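Local coordinates for protein design 2L4HC2_11 (Synthetic construct, PDB 5J2L) that is a computationally designed helical hairpin that pairs with a second copy as a homodimer, its specificity intended to come from modular hydrogen-bond networks, at residues E7-Q21 with L67-R81. Residues are numbered along the deposited sequence; the frame is centred on the assembly and turned at random.
Sequences EDYKLREAQRELDKQ and LREIIEELEKIIRKR
Leu-11 meets Leu-74 and Ile-77 near the open end of an antiparallel helical hairpin, where residues 7-21 of the first helix pack against 67-81 of the second. Two such hairpins make the four-helix homodimer. Leu-11 CD2 lies 3.7 Å from Ile-77 CD1 and 3.8 Å from Leu-74 CD2. Further along, Ile-70 CD1 touches Glu-17 CG at 3.5 Å and also packs on Leu-18 CD2. Ile-70 CG2 faces Ala-14 CB at 4.2 Å. The axes of segments 7-21 and 67-80 approach to 10.6 Å. The small Ala-14 sits at the shortest CA-CA distance of the register, 6.1 Å from Ile-70. Leu-18 CD2 and Leu-67 CD2 continue the apolar row. Ile-78 of the second subunit covers Ala-14 and Leu-18.

At the inner end, Gln-21 NE2 donates to Glu-17 OE2, and Gln-21 OE1 bonds to Gln-63 NE2. At the chain terminus Glu-7, Asp-8 and the poorly ordered Arg-81 form a salt-bridge network. Arg-81 NH2 reaches Asp-8 OD1 only weakly, and NH1 pairs with the terminal carboxylate of Arg-81 of the second subunit. As modelled, the Arg-81 guanidinium lies side-on to Glu-7, with NE and NH2 each 2.7 Å from Glu-7 OE1.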
ATOM      1  N   GLU A   7     -27.412  -8.641   3.860  1.00 63.65           N
ATOM      2  CA  GLU A   7     -26.434  -7.689   4.366  1.00 62.76           C
ATOM      3  C   GLU A   7     -25.468  -8.352   5.318  1.00 56.04           C
ATOM      4  O   GLU A   7     -24.267  -8.102   5.231  1.00 46.43           O
ATOM      5  CB  GLU A   7     -27.088  -6.504   5.059  1.00 56.04           C
ATOM      6  CG  GLU A   7     -27.808  -5.539   4.134  1.00 66.68           C
ATOM      7  CD  GLU A   7     -28.386  -4.375   4.883  1.00 79.64           C
ATOM      8  OE1 GLU A   7     -28.475  -4.454   6.091  1.00 83.10           O
ATOM      9  OE2 GLU A   7     -28.721  -3.398   4.255  1.00 85.30           O
ATOM     10  N   ASP A   8     -25.985  -9.199   6.215  1.00 46.86           N
ATOM     11  CA  ASP A   8     -25.133  -9.882   7.183  1.00 44.96           C
ATOM     12  C   ASP A   8     -24.160 -10.758   6.424  1.00 41.49           C
ATOM     13  O   ASP A   8     -22.992 -10.883   6.801  1.00 33.91           O
ATOM     14  CB  ASP A   8     -25.957 -10.678   8.196  1.00 41.16           C
ATOM     15  CG  ASP A   8     -26.725  -9.774   9.166  1.00 58.89           C
ATOM     16  OD1 ASP A   8     -26.437  -8.596   9.223  1.00 64.10           O
ATOM     17  OD2 ASP A   8     -27.600 -10.273   9.835  1.00 56.65           O
ATOM     18  N   TYR A   9     -24.654 -11.343   5.333  1.00 38.46           N
ATOM     19  CA  TYR A   9     -23.837 -12.140   4.440  1.00 33.55           C
ATOM     20  C   TYR A   9     -22.709 -11.302   3.847  1.00 36.38           C
ATOM     21  O   TYR A   9     -21.556 -11.728   3.865  1.00 27.90           O
ATOM     22  CB  TYR A   9     -24.676 -12.738   3.311  1.00 38.46           C
ATOM     23  CG  TYR A   9     -23.832 -13.387   2.245  1.00 42.51           C
ATOM     24  CD1 TYR A   9     -23.397 -14.701   2.371  1.00 52.14           C
ATOM     25  CD2 TYR A   9     -23.465 -12.643   1.132  1.00 53.64           C
ATOM     26  CE1 TYR A   9     -22.611 -15.268   1.379  1.00 48.75           C
ATOM     27  CE2 TYR A   9     -22.678 -13.202   0.145  1.00 44.55           C
ATOM     28  CZ  TYR A   9     -22.255 -14.514   0.266  1.00 47.44           C
ATOM     29  OH  TYR A   9     -21.483 -15.077  -0.718  1.00 56.40           O
ATOM     30  N   LYS A  10     -23.056 -10.135   3.309  1.00 32.91           N
ATOM     31  CA  LYS A  10     -22.088  -9.266   2.651  1.00 38.14           C
ATOM     32  C   LYS A  10     -21.083  -8.710   3.660  1.00 31.89           C
ATOM     33  O   LYS A  10     -19.920  -8.507   3.326  1.00 30.37           O
ATOM     34  CB  LYS A  10     -22.815  -8.144   1.895  1.00 37.81           C
ATOM     35  CG  LYS A  10     -23.691  -8.638   0.739  1.00 51.39           C
ATOM     36  CD  LYS A  10     -22.867  -9.308  -0.362  1.00 60.16           C
ATOM     37  CE  LYS A  10     -22.176  -8.292  -1.276  1.00 60.73           C
ATOM     38  NZ  LYS A  10     -21.274  -8.960  -2.277  1.00 64.66           N
ATOM     39  N   LEU A  11     -21.525  -8.494   4.894  1.00 23.30           N
ATOM     40  CA  LEU A  11     -20.647  -8.030   5.945  1.00 30.24           C
ATOM     41  C   LEU A  11     -19.633  -9.120   6.273  1.00 27.92           C
ATOM     42  O   LEU A  11     -18.450  -8.833   6.440  1.00 22.78           O
ATOM     43  CB  LEU A  11     -21.460  -7.628   7.175  1.00 34.96           C
ATOM     44  CG  LEU A  11     -22.329  -6.368   7.012  1.00 39.24           C
ATOM     45  CD1 LEU A  11     -23.254  -6.236   8.217  1.00 41.36           C
ATOM     46  CD2 LEU A  11     -21.427  -5.144   6.900  1.00 33.56           C
ATOM     47  N   ARG A  12     -20.081 -10.384   6.319  1.00 25.24           N
ATOM     48  CA  ARG A  12     -19.140 -11.479   6.563  1.00 24.67           C
ATOM     49  C   ARG A  12     -18.147 -11.571   5.417  1.00 23.05           C
ATOM     50  O   ARG A  12     -16.955 -11.765   5.651  1.00 28.39           O
ATOM     51  CB  ARG A  12     -19.848 -12.805   6.783  1.00 29.34           C
ATOM     52  CG  ARG A  12     -20.555 -12.900   8.127  1.00 32.14           C
ATOM     53  CD  ARG A  12     -20.983 -14.292   8.462  1.00 35.77           C
ATOM     54  NE  ARG A  12     -21.981 -14.785   7.536  1.00 29.41           N
ATOM     55  CZ  ARG A  12     -23.294 -14.529   7.649  1.00 38.15           C
ATOM     56  NH1 ARG A  12     -23.727 -13.780   8.640  1.00 36.54           N
ATOM     57  NH2 ARG A  12     -24.137 -15.022   6.764  1.00 39.08           N
ATOM     58  N   GLU A  13     -18.634 -11.391   4.190  1.00 25.94           N
ATOM     59  CA  GLU A  13     -17.781 -11.375   3.009  1.00 26.31           C
ATOM     60  C   GLU A  13     -16.677 -10.313   3.142  1.00 23.06           C
ATOM     61  O   GLU A  13     -15.503 -10.601   2.917  1.00 22.55           O
ATOM     62  CB  GLU A  13     -18.593 -11.103   1.749  1.00 34.14           C
ATOM     63  CG  GLU A  13     -17.761 -11.065   0.479  1.00 42.01           C
ATOM     64  CD  GLU A  13     -18.577 -10.724  -0.743  1.00 57.72           C
ATOM     65  OE1 GLU A  13     -19.705 -10.336  -0.577  1.00 55.82           O
ATOM     66  OE2 GLU A  13     -18.080 -10.857  -1.838  1.00 62.27           O
ATOM     67  N   ALA A  14     -17.072  -9.092   3.482  1.00 25.38           N
ATOM     68  CA  ALA A  14     -16.117  -7.990   3.619  1.00 21.13           C
ATOM     69  C   ALA A  14     -15.104  -8.282   4.716  1.00 27.55           C
ATOM     70  O   ALA A  14     -13.917  -8.013   4.537  1.00 30.22           O
ATOM     71  CB  ALA A  14     -16.844  -6.692   3.888  1.00 24.61           C
ATOM     72  N   GLN A  15     -15.564  -8.824   5.841  1.00 20.53           N
ATOM     73  CA  GLN A  15     -14.653  -9.149   6.920  1.00 23.12           C
ATOM     74  C   GLN A  15     -13.666 -10.213   6.500  1.00 31.64           C
ATOM     75  O   GLN A  15     -12.493 -10.132   6.858  1.00 25.66           O
ATOM     76  CB  GLN A  15     -15.380  -9.583   8.191  1.00 24.52           C
ATOM     77  CG  GLN A  15     -14.408  -9.930   9.329  1.00 33.09           C
ATOM     78  CD  GLN A  15     -13.523  -8.757   9.772  1.00 46.44           C
ATOM     79  OE1 GLN A  15     -14.021  -7.670  10.090  1.00 44.39           O
ATOM     80  NE2 GLN A  15     -12.204  -8.977   9.793  1.00 33.77           N
ATOM     81  N   ARG A  16     -14.125 -11.208   5.743  1.00 26.93           N
ATOM     82  CA  ARG A  16     -13.207 -12.225   5.271  1.00 29.27           C
ATOM     83  C   ARG A  16     -12.158 -11.575   4.384  1.00 26.58           C
ATOM     84  O   ARG A  16     -10.961 -11.852   4.510  1.00 27.27           O
ATOM     85  CB  ARG A  16     -13.940 -13.334   4.544  1.00 26.88           C
ATOM     86  CG  ARG A  16     -14.808 -14.180   5.453  1.00 26.32           C
ATOM     87  CD  ARG A  16     -15.384 -15.353   4.753  1.00 35.03           C
ATOM     88  NE  ARG A  16     -16.385 -16.014   5.575  1.00 53.10           N
ATOM     89  CZ  ARG A  16     -17.717 -15.864   5.417  1.00 42.04           C
ATOM     90  NH1 ARG A  16     -18.172 -15.092   4.456  1.00 39.48           N
ATOM     91  NH2 ARG A  16     -18.565 -16.493   6.213  1.00 48.36           N
ATOM     92  N   GLU A  17     -12.602 -10.661   3.522  1.00 24.58           N
ATOM     93  CA  GLU A  17     -11.662  -9.977   2.645  1.00 28.83           C
ATOM     94  C   GLU A  17     -10.673  -9.099   3.430  1.00 31.21           C
ATOM     95  O   GLU A  17      -9.506  -8.995   3.043  1.00 25.54           O
ATOM     96  CB  GLU A  17     -12.375  -9.155   1.594  1.00 27.81           C
ATOM     97  CG  GLU A  17     -11.401  -8.470   0.645  1.00 34.33           C
ATOM     98  CD  GLU A  17     -10.606  -9.442  -0.187  1.00 46.54           C
ATOM     99  OE1 GLU A  17     -11.158 -10.444  -0.578  1.00 51.00           O
ATOM    100  OE2 GLU A  17      -9.442  -9.195  -0.423  1.00 40.39           O
ATOM    101  N   LEU A  18     -11.145  -8.462   4.505  1.00 25.69           N
ATOM    102  CA  LEU A  18     -10.283  -7.628   5.338  1.00 25.66           C
ATOM    103  C   LEU A  18      -9.238  -8.475   6.070  1.00 23.89           C
ATOM    104  O   LEU A  18      -8.096  -8.042   6.224  1.00 26.18           O
ATOM    105  CB  LEU A  18     -11.119  -6.796   6.308  1.00 22.56           C
ATOM    106  CG  LEU A  18     -11.930  -5.683   5.651  1.00 22.71           C
ATOM    107  CD1 LEU A  18     -12.849  -5.046   6.673  1.00 31.85           C
ATOM    108  CD2 LEU A  18     -10.984  -4.636   5.067  1.00 19.09           C
ATOM    109  N   ASP A  19      -9.613  -9.690   6.473  1.00 26.92           N
ATOM    110  CA  ASP A  19      -8.672 -10.614   7.105  1.00 28.08           C
ATOM    111  C   ASP A  19      -7.528 -10.888   6.139  1.00 31.37           C
ATOM    112  O   ASP A  19      -6.352 -10.826   6.509  1.00 32.48           O
ATOM    113  CB  ASP A  19      -9.356 -11.927   7.500  1.00 26.83           C
ATOM    114  CG  ASP A  19     -10.319 -11.807   8.674  1.00 46.48           C
ATOM    115  OD1 ASP A  19     -10.257 -10.833   9.390  1.00 51.66           O
ATOM    116  OD2 ASP A  19     -11.114 -12.702   8.846  1.00 50.60           O
ATOM    117  N   LYS A  20      -7.888 -11.181   4.892  1.00 28.74           N
ATOM    118  CA  LYS A  20      -6.895 -11.414   3.857  1.00 25.34           C
ATOM    119  C   LYS A  20      -5.994 -10.208   3.685  1.00 31.74           C
ATOM    120  O   LYS A  20      -4.774 -10.350   3.582  1.00 25.69           O
ATOM    121  CB  LYS A  20      -7.541 -11.771   2.516  1.00 27.71           C
ATOM    122  CG  LYS A  20      -6.508 -12.029   1.423  1.00 50.20           C
ATOM    123  CD  LYS A  20      -7.139 -12.512   0.128  1.00 54.06           C
ATOM    124  CE  LYS A  20      -6.063 -12.916  -0.882  1.00 59.40           C
ATOM    125  NZ  LYS A  20      -5.344 -11.745  -1.463  1.00 53.51           N
ATOM    126  N   GLN A  21      -6.603  -9.023   3.637  1.00 25.20           N
ATOM    127  CA  GLN A  21      -5.841  -7.807   3.430  1.00 26.92           C
ATOM    128  C   GLN A  21      -4.862  -7.589   4.557  1.00 23.72           C
ATOM    129  O   GLN A  21      -3.742  -7.153   4.304  1.00 24.81           O
ATOM    130  CB  GLN A  21      -6.751  -6.591   3.267  1.00 28.28           C
ATOM    131  CG  GLN A  21      -7.574  -6.618   1.996  1.00 24.79           C
ATOM    132  CD  GLN A  21      -6.692  -6.802   0.772  1.00 31.51           C
ATOM    133  OE1 GLN A  21      -5.556  -6.312   0.723  1.00 41.44           O
ATOM    134  NE2 GLN A  21      -7.200  -7.523  -0.222  1.00 31.97           N
ATOM    135  N   LEU A  67      -9.620  -2.434  -1.295  1.00 23.76           N
ATOM    136  CA  LEU A  67     -10.233  -1.706  -0.201  1.00 25.94           C
ATOM    137  C   LEU A  67     -11.303  -0.770  -0.740  1.00 27.13           C
ATOM    138  O   LEU A  67     -12.328  -0.569  -0.092  1.00 23.40           O
ATOM    139  CB  LEU A  67      -9.185  -0.927   0.606  1.00 23.81           C
ATOM    140  CG  LEU A  67      -8.200  -1.798   1.373  1.00 22.06           C
ATOM    141  CD1 LEU A  67      -7.205  -0.911   2.115  1.00 25.35           C
ATOM    142  CD2 LEU A  67      -8.975  -2.721   2.296  1.00 20.31           C
ATOM    143  N   ARG A  68     -11.063  -0.215  -1.933  1.00 24.60           N
ATOM    144  CA  ARG A  68     -12.020   0.673  -2.569  1.00 30.54           C
ATOM    145  C   ARG A  68     -13.333  -0.072  -2.794  1.00 30.08           C
ATOM    146  O   ARG A  68     -14.411   0.464  -2.530  1.00 26.42           O
ATOM    147  CB  ARG A  68     -11.444   1.237  -3.861  1.00 30.50           C
ATOM    148  CG  ARG A  68     -12.290   2.264  -4.596  1.00 37.01           C
ATOM    149  CD  ARG A  68     -11.550   2.837  -5.765  1.00 32.97           C
ATOM    150  NE  ARG A  68     -10.338   3.534  -5.317  1.00 36.75           N
ATOM    151  CZ  ARG A  68     -10.298   4.795  -4.813  1.00 41.99           C
ATOM    152  NH1 ARG A  68     -11.384   5.527  -4.736  1.00 45.93           N
ATOM    153  NH2 ARG A  68      -9.170   5.329  -4.371  1.00 36.49           N
ATOM    154  N   GLU A  69     -13.218  -1.326  -3.247  1.00 30.73           N
ATOM    155  CA  GLU A  69     -14.369  -2.196  -3.486  1.00 30.55           C
ATOM    156  C   GLU A  69     -15.159  -2.463  -2.205  1.00 33.32           C
ATOM    157  O   GLU A  69     -16.389  -2.372  -2.200  1.00 31.07           O
ATOM    158  CB  GLU A  69     -13.918  -3.523  -4.122  1.00 30.85           C
ATOM    159  CG  GLU A  69     -13.437  -3.387  -5.563  1.00 40.14           C
ATOM    160  CD  GLU A  69     -12.894  -4.668  -6.179  1.00 51.81           C
ATOM    161  OE1 GLU A  69     -12.937  -5.703  -5.551  1.00 49.51           O
ATOM    162  OE2 GLU A  69     -12.425  -4.597  -7.293  1.00 55.42           O
ATOM    163  N   ILE A  70     -14.436  -2.766  -1.124  1.00 23.69           N
ATOM    164  CA  ILE A  70     -15.047  -3.022   0.164  1.00 26.09           C
ATOM    165  C   ILE A  70     -15.799  -1.800   0.612  1.00 28.64           C
ATOM    166  O   ILE A  70     -16.945  -1.901   1.041  1.00 27.31           O
ATOM    167  CB  ILE A  70     -13.990  -3.438   1.218  1.00 23.98           C
ATOM    168  CG1 ILE A  70     -13.425  -4.815   0.867  1.00 27.84           C
ATOM    169  CG2 ILE A  70     -14.596  -3.423   2.619  1.00 24.67           C
ATOM    170  CD1 ILE A  70     -12.193  -5.186   1.657  1.00 29.21           C
ATOM    171  N   ILE A  71     -15.166  -0.643   0.494  1.00 27.12           N
ATOM    172  CA  ILE A  71     -15.810   0.591   0.895  1.00 25.93           C
ATOM    173  C   ILE A  71     -17.103   0.815   0.128  1.00 24.80           C
ATOM    174  O   ILE A  71     -18.113   1.175   0.731  1.00 29.40           O
ATOM    175  CB  ILE A  71     -14.860   1.784   0.751  1.00 26.89           C
ATOM    176  CG1 ILE A  71     -13.747   1.659   1.812  1.00 26.18           C
ATOM    177  CG2 ILE A  71     -15.634   3.086   0.880  1.00 35.19           C
ATOM    178  CD1 ILE A  71     -12.594   2.609   1.604  1.00 27.91           C
ATOM    179  N   GLU A  72     -17.083   0.584  -1.179  1.00 29.91           N
ATOM    180  CA  GLU A  72     -18.280   0.780  -1.989  1.00 33.44           C
ATOM    181  C   GLU A  72     -19.417  -0.124  -1.525  1.00 37.75           C
ATOM    182  O   GLU A  72     -20.566   0.317  -1.436  1.00 39.79           O
ATOM    183  CB  GLU A  72     -17.979   0.558  -3.465  1.00 35.36           C
ATOM    184  CG  GLU A  72     -17.079   1.630  -4.066  1.00 38.63           C
ATOM    185  CD  GLU A  72     -16.778   1.416  -5.525  1.00 52.40           C
ATOM    186  OE1 GLU A  72     -17.387   0.561  -6.123  1.00 59.98           O
ATOM    187  OE2 GLU A  72     -15.936   2.114  -6.042  1.00 57.04           O
ATOM    188  N   GLU A  73     -19.100  -1.373  -1.203  1.00 33.10           N
ATOM    189  CA  GLU A  73     -20.129  -2.282  -0.736  1.00 38.46           C
ATOM    190  C   GLU A  73     -20.620  -1.888   0.666  1.00 39.71           C
ATOM    191  O   GLU A  73     -21.822  -1.963   0.942  1.00 36.87           O
ATOM    192  CB  GLU A  73     -19.627  -3.725  -0.815  1.00 31.27           C
ATOM    193  CG  GLU A  73     -19.467  -4.264  -2.247  1.00 47.82           C
ATOM    194  CD  GLU A  73     -20.782  -4.371  -3.026  1.00 56.16           C
ATOM    195  OE1 GLU A  73     -21.767  -4.711  -2.413  1.00 46.36           O
ATOM    196  OE2 GLU A  73     -20.803  -4.150  -4.228  1.00 60.27           O
ATOM    197  N   LEU A  74     -19.720  -1.418   1.535  1.00 31.39           N
ATOM    198  CA  LEU A  74     -20.157  -0.938   2.840  1.00 31.48           C
ATOM    199  C   LEU A  74     -21.015   0.310   2.670  1.00 39.42           C
ATOM    200  O   LEU A  74     -21.932   0.540   3.452  1.00 41.24           O
ATOM    201  CB  LEU A  74     -18.983  -0.655   3.788  1.00 35.44           C
ATOM    202  CG  LEU A  74     -18.214  -1.875   4.308  1.00 28.13           C
ATOM    203  CD1 LEU A  74     -17.009  -1.404   5.124  1.00 26.79           C
ATOM    204  CD2 LEU A  74     -19.142  -2.715   5.167  1.00 34.92           C
ATOM    205  N   GLU A  75     -20.720   1.104   1.637  1.00 41.72           N
ATOM    206  CA  GLU A  75     -21.522   2.285   1.323  1.00 45.97           C
ATOM    207  C   GLU A  75     -22.960   1.885   1.113  1.00 54.35           C
ATOM    208  O   GLU A  75     -23.872   2.499   1.659  1.00 49.92           O
ATOM    209  CB  GLU A  75     -21.021   3.005   0.067  1.00 45.63           C
ATOM    210  CG  GLU A  75     -21.907   4.182  -0.347  1.00 65.16           C
ATOM    211  CD  GLU A  75     -21.494   4.850  -1.650  1.00 75.94           C
ATOM    212  OE1 GLU A  75     -20.374   4.659  -2.084  1.00 66.01           O
ATOM    213  OE2 GLU A  75     -22.326   5.527  -2.227  1.00 75.39           O
ATOM    214  N   LYS A  76     -23.154   0.859   0.299  1.00 47.04           N
ATOM    215  CA  LYS A  76     -24.480   0.382  -0.046  1.00 47.76           C
ATOM    216  C   LYS A  76     -25.229  -0.070   1.210  1.00 56.29           C
ATOM    217  O   LYS A  76     -26.411   0.231   1.385  1.00 66.78           O
ATOM    218  CB  LYS A  76     -24.350  -0.742  -1.060  1.00 40.10           C
ATOM    219  CG  LYS A  76     -23.825  -0.275  -2.404  1.00 44.75           C
ATOM    220  CD  LYS A  76     -23.610  -1.438  -3.352  1.00 43.40           C
ATOM    221  CE  LYS A  76     -22.867  -0.985  -4.600  1.00 47.76           C
ATOM    222  NZ  LYS A  76     -22.530  -2.120  -5.499  1.00 59.26           N
ATOM    223  N   ILE A  77     -24.520  -0.773   2.090  1.00 48.60           N
ATOM    224  CA  ILE A  77     -25.134  -1.275   3.315  1.00 54.82           C
ATOM    225  C   ILE A  77     -25.474  -0.130   4.276  1.00 69.51           C
ATOM    226  O   ILE A  77     -26.616  -0.001   4.720  1.00 73.65           O
ATOM    227  CB  ILE A  77     -24.208  -2.280   4.016  1.00 53.50           C
ATOM    228  CG1 ILE A  77     -24.046  -3.534   3.155  1.00 45.19           C
ATOM    229  CG2 ILE A  77     -24.794  -2.646   5.373  1.00 60.78           C
ATOM    230  CD1 ILE A  77     -22.933  -4.454   3.624  1.00 49.81           C
ATOM    231  N   ILE A  78     -24.474   0.689   4.590  1.00 64.44           N
ATOM    232  CA  ILE A  78     -24.625   1.825   5.487  1.00 64.07           C
ATOM    233  C   ILE A  78     -25.655   2.808   4.951  1.00 70.09           C
ATOM    234  O   ILE A  78     -26.467   3.328   5.712  1.00 77.80           O
ATOM    235  CB  ILE A  78     -23.249   2.477   5.771  1.00 66.63           C
ATOM    236  CG1 ILE A  78     -22.435   1.507   6.650  1.00 70.23           C
ATOM    237  CG2 ILE A  78     -23.382   3.847   6.424  1.00 75.10           C
ATOM    238  CD1 ILE A  78     -20.978   1.881   6.809  1.00 65.19           C
ATOM    239  N   ARG A  79     -25.642   3.047   3.647  1.00 75.46           N
ATOM    240  CA  ARG A  79     -26.674   3.867   3.023  1.00 75.92           C
ATOM    241  C   ARG A  79     -28.027   3.358   3.488  1.00 85.17           C
ATOM    242  O   ARG A  79     -28.870   4.133   3.956  1.00 90.94           O
ATOM    243  CB  ARG A  79     -26.580   3.808   1.508  1.00 66.15           C
ATOM    244  CG  ARG A  79     -27.628   4.606   0.751  1.00 74.14           C
ATOM    245  CD  ARG A  79     -27.512   4.391  -0.723  1.00 84.70           C
ATOM    246  NE  ARG A  79     -26.271   4.930  -1.278  1.00 87.11           N
ATOM    247  CZ  ARG A  79     -26.094   6.203  -1.698  1.00 79.58           C
ATOM    248  NH1 ARG A  79     -27.089   7.068  -1.638  1.00 73.36           N
ATOM    249  NH2 ARG A  79     -24.913   6.584  -2.174  1.00 74.23           N
ATOM    250  N   LYS A  80     -28.225   2.046   3.363  1.00 85.79           N
ATOM    251  CA  LYS A  80     -29.449   1.380   3.786  1.00 86.09           C
ATOM    252  C   LYS A  80     -29.621   1.442   5.303  1.00 87.69           C
ATOM    253  O   LYS A  80     -30.745   1.409   5.805  1.00 88.15           O
ATOM    254  CB  LYS A  80     -29.452  -0.071   3.310  1.00 81.76           C
ATOM    255  CG  LYS A  80     -29.571  -0.219   1.807  1.00 80.88           C
ATOM    256  CD  LYS A  80     -29.546  -1.680   1.388  1.00 82.80           C
ATOM    257  CE  LYS A  80     -29.679  -1.820  -0.128  1.00 85.44           C
ATOM    258  NZ  LYS A  80     -29.674  -3.249  -0.557  1.00 92.79           N
ATOM    259  N   ARG A  81     -28.502   1.531   6.027  1.00 84.30           N
ATOM    260  CA  ARG A  81     -28.538   1.596   7.488  1.00 86.40           C
ATOM    261  C   ARG A  81     -28.231   3.024   7.979  1.00 79.43           C
ATOM    262  O   ARG A  81     -28.935   3.973   7.613  1.00 68.00           O
ATOM    263  CB  ARG A  81     -27.552   0.588   8.098  1.00 86.08           C
ATOM    264  CG  ARG A  81     -27.859  -0.882   7.780  1.00 76.54           C
ATOM    265  CD  ARG A  81     -26.911  -1.840   8.447  1.00 71.12           C
ATOM    266  NE  ARG A  81     -27.214  -3.223   8.083  1.00 81.93           N
ATOM    267  CZ  ARG A  81     -26.711  -4.339   8.661  1.00 77.29           C
ATOM    268  NH1 ARG A  81     -25.863  -4.273   9.669  1.00 79.57           N
ATOM    269  NH2 ARG A  81     -27.087  -5.519   8.192  1.00 67.14           N
ATOM    270  OXT ARG A  81     -27.474   3.173   8.940  1.00 79.58           O
TER